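Local coordinates for protein ferric enterobactin receptor PIRA (Pseudomonas aeruginosa, PDB 5FP2) that probably takes up ferric siderophores such as ferric enterobactin across the outer membrane, as a TonB-dependent receptor of the plugged beta-barrel type, at residues A[158-162]-A[242-246]; A[251-257]-A[300-306]; A[372-378]-A[411-417]. All coordinates share one frame; numbering follows the deposited sequence.

Contact 1: A[158-162]-A[242-246]; sequences TKRPT and GMLSW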
loop_
_atom_site.group_PDB
_atom_site.type_symbol
_atom_site.label_atom_id
_atom_site.label_comp_id
_atom_site.label_asym_id
_atom_site.label_seq_id
_atom_site.Cartn_x
_atom_site.Cartn_y
_atom_site.Cartn_z
ATOM N N THR A 158 6.028 9.378 -0.590
ATOM C CA THR A 158 7.113 9.846 0.258
ATOM C C THR A 158 7.171 11.365 0.250
ATOM O O THR A 158 6.417 12.014 -0.484
ATOM C CB THR A 158 8.446 9.276 -0.239
ATOM O OG1 THR A 158 8.574 9.552 -1.640
ATOM C CG2 THR A 158 8.480 7.761 -0.018
ATOM N N LYS A 159 8.031 11.926 1.098
ATOM C CA LYS A 159 8.256 13.369 1.113
ATOM C C LYS A 159 9.398 13.702 0.167
ATOM O O LYS A 159 10.230 12.847 -0.114
ATOM C CB LYS A 159 8.527 13.846 2.542
ATOM C CG LYS A 159 7.373 13.490 3.466
ATOM C CD LYS A 159 7.442 14.110 4.861
ATOM C CE LYS A 159 6.335 13.512 5.744
ATOM N NZ LYS A 159 5.727 14.455 6.731
ATOM N N ARG A 160 9.335 14.868 -0.462
ATOM C CA ARG A 160 10.164 15.126 -1.646
ATOM C C ARG A 160 11.111 16.345 -1.496
ATOM O O ARG A 160 10.841 17.278 -0.749
ATOM C CB ARG A 160 9.275 15.242 -2.888
ATOM C CG ARG A 160 8.956 13.898 -3.534
ATOM C CD ARG A 160 8.333 14.047 -4.910
ATOM N NE ARG A 160 9.132 14.911 -5.767
ATOM C CZ ARG A 160 10.134 14.496 -6.552
ATOM N NH1 ARG A 160 10.392 13.197 -6.679
ATOM N NH2 ARG A 160 10.895 15.380 -7.213
ATOM N N PRO A 161 12.262 16.315 -2.170
ATOM C CA PRO A 161 13.177 17.442 -2.029
ATOM C C PRO A 161 12.479 18.787 -2.129
ATOM O O PRO A 161 11.555 18.946 -2.913
ATOM C CB PRO A 161 14.131 17.269 -3.213
ATOM C CG PRO A 161 14.005 15.840 -3.614
ATOM C CD PRO A 161 12.573 15.507 -3.357
ATOM N N THR A 162 12.969 19.767 -1.389
ATOM C CA THR A 162 12.278 21.037 -1.277
ATOM C C THR A 162 13.270 22.187 -1.452
ATOM O O THR A 162 14.478 21.987 -1.364
ATOM C CB THR A 162 11.560 21.115 0.085
ATOM O OG1 THR A 162 10.941 22.400 0.256
ATOM C CG2 THR A 162 12.544 20.831 1.209
ATOM N N GLY A 242 18.275 7.180 -0.580
ATOM C CA GLY A 242 18.639 8.531 -1.000
ATOM C C GLY A 242 18.075 8.894 -2.352
ATOM O O GLY A 242 17.970 8.049 -3.241
ATOM N N MET A 243 17.741 10.168 -2.521
ATOM C CA MET A 243 17.273 10.637 -3.817
ATOM C C MET A 243 17.981 11.910 -4.225
ATOM O O MET A 243 18.009 12.882 -3.478
ATOM C CB MET A 243 15.755 10.901 -3.833
ATOM C CG MET A 243 15.245 11.406 -5.180
ATOM S SD MET A 243 13.452 11.249 -5.363
ATOM C CE MET A 243 12.905 12.639 -4.351
ATOM N N LEU A 244 18.421 11.930 -5.474
ATOM C CA LEU A 244 19.038 13.092 -6.070
ATOM C C LEU A 244 18.099 13.546 -7.153
ATOM O O LEU A 244 17.640 12.739 -7.971
ATOM C CB LEU A 244 20.374 12.674 -6.694
ATOM C CG LEU A 244 21.373 13.740 -7.126
ATOM C CD1 LEU A 244 21.411 14.965 -6.223
ATOM C CD2 LEU A 244 22.735 13.073 -7.155
ATOM N N SER A 245 17.709 14.809 -7.106
ATOM C CA SER A 245 16.732 15.285 -8.069
ATOM C C SER A 245 17.317 16.372 -8.963
ATOM O O SER A 245 17.878 17.354 -8.476
ATOM C CB SER A 245 15.499 15.808 -7.361
ATOM O OG SER A 245 14.564 16.181 -8.340
ATOM N N TRP A 246 17.163 16.217 -10.271
ATOM C CA TRP A 246 17.772 17.153 -11.197
ATOM C C TRP A 246 16.723 17.834 -12.083
ATOM O O TRP A 246 16.067 17.195 -12.910
ATOM C CB TRP A 246 18.851 16.439 -12.026
ATOM C CG TRP A 246 19.399 17.253 -13.166
ATOM C CD1 TRP A 246 19.432 18.616 -13.273
ATOM C CD2 TRP A 246 20.032 16.744 -14.342
ATOM N NE1 TRP A 246 19.949 18.975 -14.483
ATOM C CE2 TRP A 246 20.373 17.847 -15.138
ATOM C CE3 TRP A 246 20.320 15.459 -14.807
ATOM C CZ2 TRP A 246 20.991 17.704 -16.376
ATOM C CZ3 TRP A 246 20.924 15.318 -16.031
ATOM C CH2 TRP A 246 21.242 16.434 -16.811
#

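Contact 2: A[251-257]-A[300-306]; sequences DQVVDFE and ITHNGTW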
loop_
_atom_site.group_PDB
_atom_site.type_symbol
_atom_site.label_atom_id
_atom_site.label_comp_id
_atom_site.label_asym_id
_atom_site.label_seq_id
_atom_site.Cartn_x
_atom_site.Cartn_y
_atom_site.Cartn_z
ATOM N N ASP A 251 10.431 22.184 -17.253
ATOM C CA ASP A 251 9.407 21.202 -17.599
ATOM C C ASP A 251 9.901 19.761 -17.487
ATOM O O ASP A 251 9.228 18.845 -17.951
ATOM C CB ASP A 251 8.872 21.442 -19.019
ATOM C CG ASP A 251 8.046 22.718 -19.140
ATOM O OD1 ASP A 251 8.024 23.535 -18.193
ATOM O OD2 ASP A 251 7.415 22.903 -20.200
ATOM N N GLN A 252 11.082 19.553 -16.911
ATOM C CA GLN A 252 11.642 18.202 -16.805
ATOM C C GLN A 252 12.377 17.965 -15.494
ATOM O O GLN A 252 13.096 18.831 -14.998
ATOM C CB GLN A 252 12.603 17.915 -17.955
ATOM C CG GLN A 252 11.943 17.824 -19.318
ATOM C CD GLN A 252 12.937 17.512 -20.416
ATOM O OE1 GLN A 252 13.154 18.315 -21.329
ATOM N NE2 GLN A 252 13.539 16.333 -20.339
ATOM N N VAL A 253 12.196 16.770 -14.946
ATOM C CA VAL A 253 12.892 16.380 -13.738
ATOM C C VAL A 253 13.355 14.943 -13.886
ATOM O O VAL A 253 12.594 14.089 -14.322
ATOM C CB VAL A 253 11.995 16.510 -12.495
ATOM C CG1 VAL A 253 12.675 15.903 -11.285
ATOM C CG2 VAL A 253 11.691 17.968 -12.221
ATOM N N VAL A 254 14.614 14.687 -13.550
ATOM C CA VAL A 254 15.098 13.325 -13.425
ATOM C C VAL A 254 15.356 13.044 -11.952
ATOM O O VAL A 254 15.867 13.906 -11.247
ATOM C CB VAL A 254 16.384 13.118 -14.236
ATOM C CG1 VAL A 254 16.894 11.700 -14.068
ATOM C CG2 VAL A 254 16.125 13.419 -15.698
ATOM N N ASP A 255 14.942 11.875 -11.470
ATOM C CA ASP A 255 15.334 11.434 -10.133
ATOM C C ASP A 255 16.270 10.236 -10.171
ATOM O O ASP A 255 15.909 9.188 -10.702
ATOM C CB ASP A 255 14.113 11.071 -9.304
ATOM C CG ASP A 255 13.183 12.245 -9.093
ATOM O OD1 ASP A 255 13.648 13.396 -9.273
ATOM O OD2 ASP A 255 11.977 12.009 -8.811
ATOM N N PHE A 256 17.432 10.375 -9.541
ATOM C CA PHE A 256 18.317 9.247 -9.262
ATOM C C PHE A 256 18.055 8.809 -7.836
ATOM O O PHE A 256 18.034 9.651 -6.945
ATOM C CB PHE A 256 19.791 9.676 -9.429
ATOM C CG PHE A 256 20.073 10.363 -10.740
ATOM C CD1 PHE A 256 20.282 9.624 -11.890
ATOM C CD2 PHE A 256 19.962 11.740 -10.853
ATOM C CE1 PHE A 256 20.400 10.242 -13.121
ATOM C CE2 PHE A 256 20.082 12.364 -12.082
ATOM C CZ PHE A 256 20.304 11.614 -13.216
ATOM N N GLU A 257 17.765 7.524 -7.632
ATOM C CA GLU A 257 17.468 7.003 -6.292
ATOM C C GLU A 257 18.271 5.765 -5.962
ATOM O O GLU A 257 18.501 4.929 -6.827
ATOM C CB GLU A 257 16.016 6.567 -6.202
ATOM C CG GLU A 257 14.966 7.647 -6.094
ATOM C CD GLU A 257 13.827 7.324 -7.041
ATOM O OE1 GLU A 257 14.044 7.357 -8.279
ATOM O OE2 GLU A 257 12.780 6.848 -6.562
ATOM N N ILE A 300 16.077 5.197 -11.778
ATOM C CA ILE A 300 16.101 6.503 -12.409
ATOM C C ILE A 300 14.735 6.865 -12.963
ATOM O O ILE A 300 14.033 6.007 -13.504
ATOM C CB ILE A 300 17.074 6.521 -13.574
ATOM C CG1 ILE A 300 18.471 6.147 -13.068
ATOM C CG2 ILE A 300 17.064 7.893 -14.227
ATOM C CD1 ILE A 300 19.531 6.118 -14.142
ATOM N N THR A 301 14.332 8.124 -12.812
ATOM C CA THR A 301 12.972 8.522 -13.182
ATOM C C THR A 301 13.007 9.818 -13.994
ATOM O O THR A 301 13.581 10.812 -13.582
ATOM C CB THR A 301 12.067 8.687 -11.934
ATOM O OG1 THR A 301 12.034 7.465 -11.190
ATOM C CG2 THR A 301 10.665 9.047 -12.323
ATOM N N HIS A 302 12.349 9.814 -15.140
ATOM C CA HIS A 302 12.167 11.040 -15.887
ATOM C C HIS A 302 10.686 11.428 -15.909
ATOM O O HIS A 302 9.837 10.612 -16.246
ATOM C CB HIS A 302 12.704 10.867 -17.305
ATOM C CG HIS A 302 12.637 12.112 -18.120
ATOM N ND1 HIS A 302 11.459 12.596 -18.641
ATOM C CD2 HIS A 302 13.584 13.022 -18.427
ATOM C CE1 HIS A 302 11.692 13.736 -19.264
ATOM N NE2 HIS A 302 12.976 14.014 -19.153
ATOM N N ASN A 303 10.394 12.653 -15.479
ATOM C CA ASN A 303 9.056 13.210 -15.480
ATOM C C ASN A 303 9.047 14.451 -16.358
ATOM O O ASN A 303 9.507 15.497 -15.927
ATOM C CB ASN A 303 8.662 13.659 -14.060
ATOM C CG ASN A 303 8.248 12.508 -13.131
ATOM O OD1 ASN A 303 8.670 12.473 -11.977
ATOM N ND2 ASN A 303 7.312 11.676 -13.563
ATOM N N GLY A 304 8.422 14.382 -17.528
ATOM C CA GLY A 304 8.242 15.565 -18.366
ATOM C C GLY A 304 6.809 16.062 -18.443
ATOM O O GLY A 304 5.874 15.270 -18.605
ATOM N N THR A 305 6.634 17.378 -18.329
ATOM C CA THR A 305 5.368 18.028 -18.662
ATOM C C THR A 305 5.498 18.739 -19.998
ATOM O O THR A 305 6.339 19.620 -20.163
ATOM C CB THR A 305 4.981 19.068 -17.598
ATOM O OG1 THR A 305 5.214 18.525 -16.291
ATOM C CG2 THR A 305 3.514 19.463 -17.738
ATOM N N TRP A 306 4.691 18.327 -20.961
ATOM C CA TRP A 306 4.891 18.735 -22.335
ATOM C C TRP A 306 3.653 19.500 -22.764
ATOM O O TRP A 306 2.684 19.582 -22.007
ATOM C CB TRP A 306 5.126 17.503 -23.219
ATOM C CG TRP A 306 6.180 16.552 -22.686
ATOM C CD1 TRP A 306 5.972 15.327 -22.100
ATOM C CD2 TRP A 306 7.595 16.725 -22.755
ATOM N NE1 TRP A 306 7.175 14.751 -21.771
ATOM C CE2 TRP A 306 8.184 15.586 -22.168
ATOM C CE3 TRP A 306 8.422 17.749 -23.215
ATOM C CZ2 TRP A 306 9.562 15.438 -22.044
ATOM C CZ3 TRP A 306 9.795 17.608 -23.078
ATOM C CH2 TRP A 306 10.350 16.466 -22.488
#

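Contact 3: A[372-378]-A[411-417]; sequences GAEWNKE and AEIRALY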
loop_
_atom_site.group_PDB
_atom_site.type_symbol
_atom_site.label_atom_id
_atom_site.label_comp_id
_atom_site.label_asym_id
_atom_site.label_seq_id
_atom_site.Cartn_x
_atom_site.Cartn_y
_atom_site.Cartn_z
ATOM N N GLY A 372 0.354 3.340 -21.439
ATOM C CA GLY A 372 1.461 2.884 -20.618
ATOM C C GLY A 372 1.979 1.510 -20.991
ATOM O O GLY A 372 1.211 0.636 -21.397
ATOM N N ALA A 373 3.290 1.330 -20.823
ATOM C CA ALA A 373 3.974 0.074 -21.141
ATOM C C ALA A 373 4.976 -0.301 -20.044
ATOM O O ALA A 373 5.567 0.564 -19.398
ATOM C CB ALA A 373 4.684 0.192 -22.480
ATOM N N GLU A 374 5.142 -1.601 -19.827
ATOM C CA GLU A 374 6.009 -2.101 -18.768
ATOM C C GLU A 374 6.862 -3.231 -19.321
ATOM O O GLU A 374 6.373 -4.093 -20.046
ATOM C CB GLU A 374 5.174 -2.654 -17.607
ATOM C CG GLU A 374 4.193 -1.666 -16.985
ATOM C CD GLU A 374 3.759 -2.067 -15.580
ATOM O OE1 GLU A 374 4.412 -2.954 -14.980
ATOM O OE2 GLU A 374 2.740 -1.512 -15.090
ATOM N N TRP A 375 8.113 -3.281 -18.903
ATOM C CA TRP A 375 8.935 -4.449 -19.155
ATOM C C TRP A 375 9.664 -4.804 -17.872
ATOM O O TRP A 375 10.218 -3.936 -17.200
ATOM C CB TRP A 375 9.948 -4.173 -20.280
ATOM C CG TRP A 375 10.924 -5.275 -20.492
ATOM C CD1 TRP A 375 10.797 -6.319 -21.358
ATOM C CD2 TRP A 375 12.133 -5.497 -19.765
ATOM N NE1 TRP A 375 11.875 -7.158 -21.249
ATOM C CE2 TRP A 375 12.718 -6.673 -20.283
ATOM C CE3 TRP A 375 12.816 -4.783 -18.773
ATOM C CZ2 TRP A 375 13.966 -7.144 -19.852
ATOM C CZ3 TRP A 375 14.056 -5.254 -18.340
ATOM C CH2 TRP A 375 14.603 -6.435 -18.864
ATOM N N ASN A 376 9.795 -6.096 -17.621
ATOM C CA ASN A 376 10.024 -6.589 -16.275
ATOM C C ASN A 376 10.768 -7.910 -16.371
ATOM O O ASN A 376 10.307 -8.840 -17.031
ATOM C CB ASN A 376 8.676 -6.798 -15.581
ATOM C CG ASN A 376 8.732 -6.544 -14.081
ATOM O OD1 ASN A 376 7.857 -5.866 -13.523
ATOM N ND2 ASN A 376 9.671 -7.204 -13.402
ATOM N N LYS A 377 11.913 -8.012 -15.714
ATOM C CA LYS A 377 12.594 -9.289 -15.636
ATOM C C LYS A 377 12.840 -9.599 -14.176
ATOM O O LYS A 377 13.178 -8.702 -13.418
ATOM C CB LYS A 377 13.917 -9.223 -16.400
ATOM C CG LYS A 377 14.619 -10.562 -16.577
ATOM C CD LYS A 377 15.788 -10.413 -17.537
ATOM C CE LYS A 377 16.729 -11.610 -17.527
ATOM N NZ LYS A 377 17.935 -11.407 -18.387
ATOM N N GLU A 378 12.638 -10.850 -13.776
ATOM C CA GLU A 378 13.017 -11.281 -12.437
ATOM C C GLU A 378 13.818 -12.564 -12.495
ATOM O O GLU A 378 13.493 -13.475 -13.255
ATOM C CB GLU A 378 11.802 -11.503 -11.566
ATOM C CG GLU A 378 10.531 -10.886 -12.115
ATOM C CD GLU A 378 9.315 -11.457 -11.437
ATOM O OE1 GLU A 378 9.004 -12.643 -11.708
ATOM O OE2 GLU A 378 8.780 -10.760 -10.538
ATOM N N ALA A 411 12.156 -15.027 -15.625
ATOM C CA ALA A 411 10.828 -14.743 -16.148
ATOM C C ALA A 411 10.848 -13.305 -16.659
ATOM O O ALA A 411 11.436 -12.427 -16.028
ATOM C CB ALA A 411 9.779 -14.911 -15.058
ATOM N N GLU A 412 10.237 -13.075 -17.816
ATOM C CA GLU A 412 10.106 -11.727 -18.360
ATOM C C GLU A 412 8.621 -11.376 -18.409
ATOM O O GLU A 412 7.780 -12.264 -18.559
ATOM C CB GLU A 412 10.719 -11.647 -19.766
ATOM C CG GLU A 412 12.187 -12.076 -19.830
ATOM C CD GLU A 412 12.986 -11.438 -20.969
ATOM O OE1 GLU A 412 12.493 -11.374 -22.119
ATOM O OE2 GLU A 412 14.143 -11.037 -20.732
ATOM N N ILE A 413 8.297 -10.095 -18.257
ATOM C CA ILE A 413 6.913 -9.627 -18.360
ATOM C C ILE A 413 6.860 -8.419 -19.284
ATOM O O ILE A 413 7.621 -7.473 -19.108
ATOM C CB ILE A 413 6.351 -9.208 -16.985
ATOM C CG1 ILE A 413 6.225 -10.419 -16.051
ATOM C CG2 ILE A 413 4.999 -8.518 -17.135
ATOM C CD1 ILE A 413 7.464 -10.672 -15.202
ATOM N N ARG A 414 6.001 -8.472 -20.296
ATOM C CA ARG A 414 5.718 -7.302 -21.119
ATOM C C ARG A 414 4.274 -6.884 -20.898
ATOM O O ARG A 414 3.398 -7.736 -20.734
ATOM C CB ARG A 414 5.943 -7.632 -22.598
ATOM C CG ARG A 414 7.409 -7.746 -22.965
ATOM C CD ARG A 414 7.650 -8.284 -24.374
ATOM N NE ARG A 414 9.082 -8.521 -24.607
ATOM C CZ ARG A 414 9.687 -9.687 -24.397
ATOM N NH1 ARG A 414 8.981 -10.742 -23.987
ATOM N NH2 ARG A 414 10.984 -9.818 -24.632
ATOM N N ALA A 415 4.002 -5.583 -20.917
ATOM C CA ALA A 415 2.610 -5.138 -20.901
ATOM C C ALA A 415 2.393 -3.804 -21.606
ATOM O O ALA A 415 3.300 -2.962 -21.683
ATOM C CB ALA A 415 2.074 -5.090 -19.471
ATOM N N LEU A 416 1.208 -3.678 -22.198
ATOM C CA LEU A 416 0.629 -2.388 -22.541
ATOM C C LEU A 416 -0.627 -2.212 -21.733
ATOM O O LEU A 416 -1.358 -3.177 -21.532
ATOM C CB LEU A 416 0.193 -2.348 -24.000
ATOM C CG LEU A 416 1.230 -2.225 -25.083
ATOM C CD1 LEU A 416 2.175 -3.413 -25.006
ATOM C CD2 LEU A 416 0.482 -2.164 -26.406
ATOM N N TYR A 417 -0.995 -0.958 -21.504
ATOM C CA TYR A 417 -2.345 -0.640 -21.056
ATOM C C TYR A 417 -2.823 0.713 -21.579
ATOM O O TYR A 417 -2.026 1.590 -21.909
ATOM C CB TYR A 417 -2.435 -0.710 -19.529
ATOM C CG TYR A 417 -1.592 0.307 -18.815
ATOM C CD1 TYR A 417 -1.992 1.630 -18.731
ATOM C CD2 TYR A 417 -0.346 -0.042 -18.282
ATOM C CE1 TYR A 417 -1.178 2.579 -18.126
ATOM C CE2 TYR A 417 0.490 0.904 -17.703
ATOM C CZ TYR A 417 0.060 2.213 -17.614
ATOM O OH TYR A 417 0.841 3.164 -17.002
#

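Contact 1: A[158-162]-A[242-246]
At the junction of plug and barrel, Arg160 and Pro161 rest against Met243 and Ser245 on the inner side of the barrel wall. Residues 158-162 form the connection between plug strand 152-158 and the first barrel strand, 166-176. Met243 supplies most of the surface on the barrel side. With its CG anti to the backbone N (chi1 179°) and a bend at chi3, the side chain brings its methyl over one face of the Arg160 guanidinium, Met243 CE lying 3.5 Å from Arg160 NH1. Pro161 CD lies over that same face, and the methionine and proline side chains cross at about a right angle. Further along the strand, Pro161 CG reaches Ser245 CB at 4.0 Å. The polar ends are held by a third residue: Asp255 forms a salt bridge with Arg160 NH1 through OD2 and a hydrogen bond with Ser245 OG through OD1. One carboxylate thereby fixes both the arginine of the linker and the serine of the wall. Strand 235-247 runs between strands 199-210 and 252-264, and Arg202 of the former binds the Lys159 carbonyl, while the latter carries Asp255.

Contact 2: A[251-257]-A[300-306]
Gln252 and His302 meet through a side-chain hydrogen bond in which Gln252 NE2 donates to His302 NE2 at 2.7 Å. The donor lies at the ring edge, within 1° of the imidazole plane, although amide and ring are turned 58° apart. His302 reaches it with CG anti to its backbone N (chi1 -176°), which also sets its CD2 3.7 Å from Val254 CG2. The same amide also comes up to the Trp306 indole, Gln252 CD lying 3.5 Å from Trp306 CH2, with the two planes oblique. That indole folds back over its own strand, one face covering Gly304 CA, and is held by a hydrogen bond from NE1 to Ser311 OG and by the nearly parallel ring of Phe308. Toward the other end of the pair, Val254 CG1 and Ile300 CG2 lie side by side at 3.8 Å, and Ile300 CG1 touches Phe256 CD1. Gln252, Val254, Phe256, Ile300 and His302 share the outer face of two adjacent antiparallel strands of the transmembrane barrel, where the side chain of Phe256 is about 8 Å from a bound n-octane. Paired backbone bonds at Val253-Asn303 and Asp255-Thr301 set the register, with Asn303 N to Val253 O at 2.9 Å. On the inner face, Asp255 CB packs on Thr301 CB, and Val253 leans on Ser245 and Gln247 of strand 235-247.

Contact 3: A[372-378]-A[411-417]
Gly372 faces Tyr417 at one end of an antiparallel pair whose short strand axes approach to 4.5 Å with directions 172° apart. Backbone hydrogen bonds join the two residues both ways, Tyr417 N reaching Gly372 O at 2.7 Å, and Glu374 and Ala415 are linked reciprocally in the same manner. Farther along, Ile413 N donates to Asn376 O. Side chains alternate between the two faces. On the outer one, Trp375 and Arg414 run side by side, with Arg414 CG at the indole edge, 4.0 Å from Trp375 CD1, while Trp375 NE1 lies over a face of the guanidinium. The extended Glu412 side chain makes a salt bridge through OE1 with Arg414 NH2 on its own strand, its hydrogen bond weak; its other oxygen, OE2, lies 3.6 Å from Lys377 CD, alongside the extended lysine. On the inner face, Asn376 CB packs against Ile413 CB at 3.6 Å, and polar ends find partners on nearby strands: Glu374 with Arg435, Asn376 with Arg352. Tyr417 takes chi1 64°, between its backbone N and carbonyl carbon, which lays the ring across the neighbouring strand. Gly372 CA then sits 3.6 Å from the ring centroid, a CH-pi contact, and the hydroxyl continues to Glu356. Such an aromatic side chain covering a cross-strand glycine is the pattern known as aromatic rescue of glycine, familiar from outer-membrane beta-barrels.

All three contacts reach the same 22-stranded antiparallel barrel and follow one another along the chain. Contacts 1 and 2 adjoin, their centres 11 Å apart, because strands 235-247 and 252-264 are successive neighbours in the wall: Leu244 N probably bonds to Phe256 O, and Trp246 N to Val254 O. The linker seated by contact 1 therefore rests on a wall that contact 2 extends by one strand. Contact 3 lies farther round the barrel, pairing strands 367-381 and 408-423; its nearest atoms are about 11 Å from contact 2 and about 17 Å from contact 1. Contacts 2 and 3 build the wall itself, whereas contact 1 joins it to the chain leaving the plug.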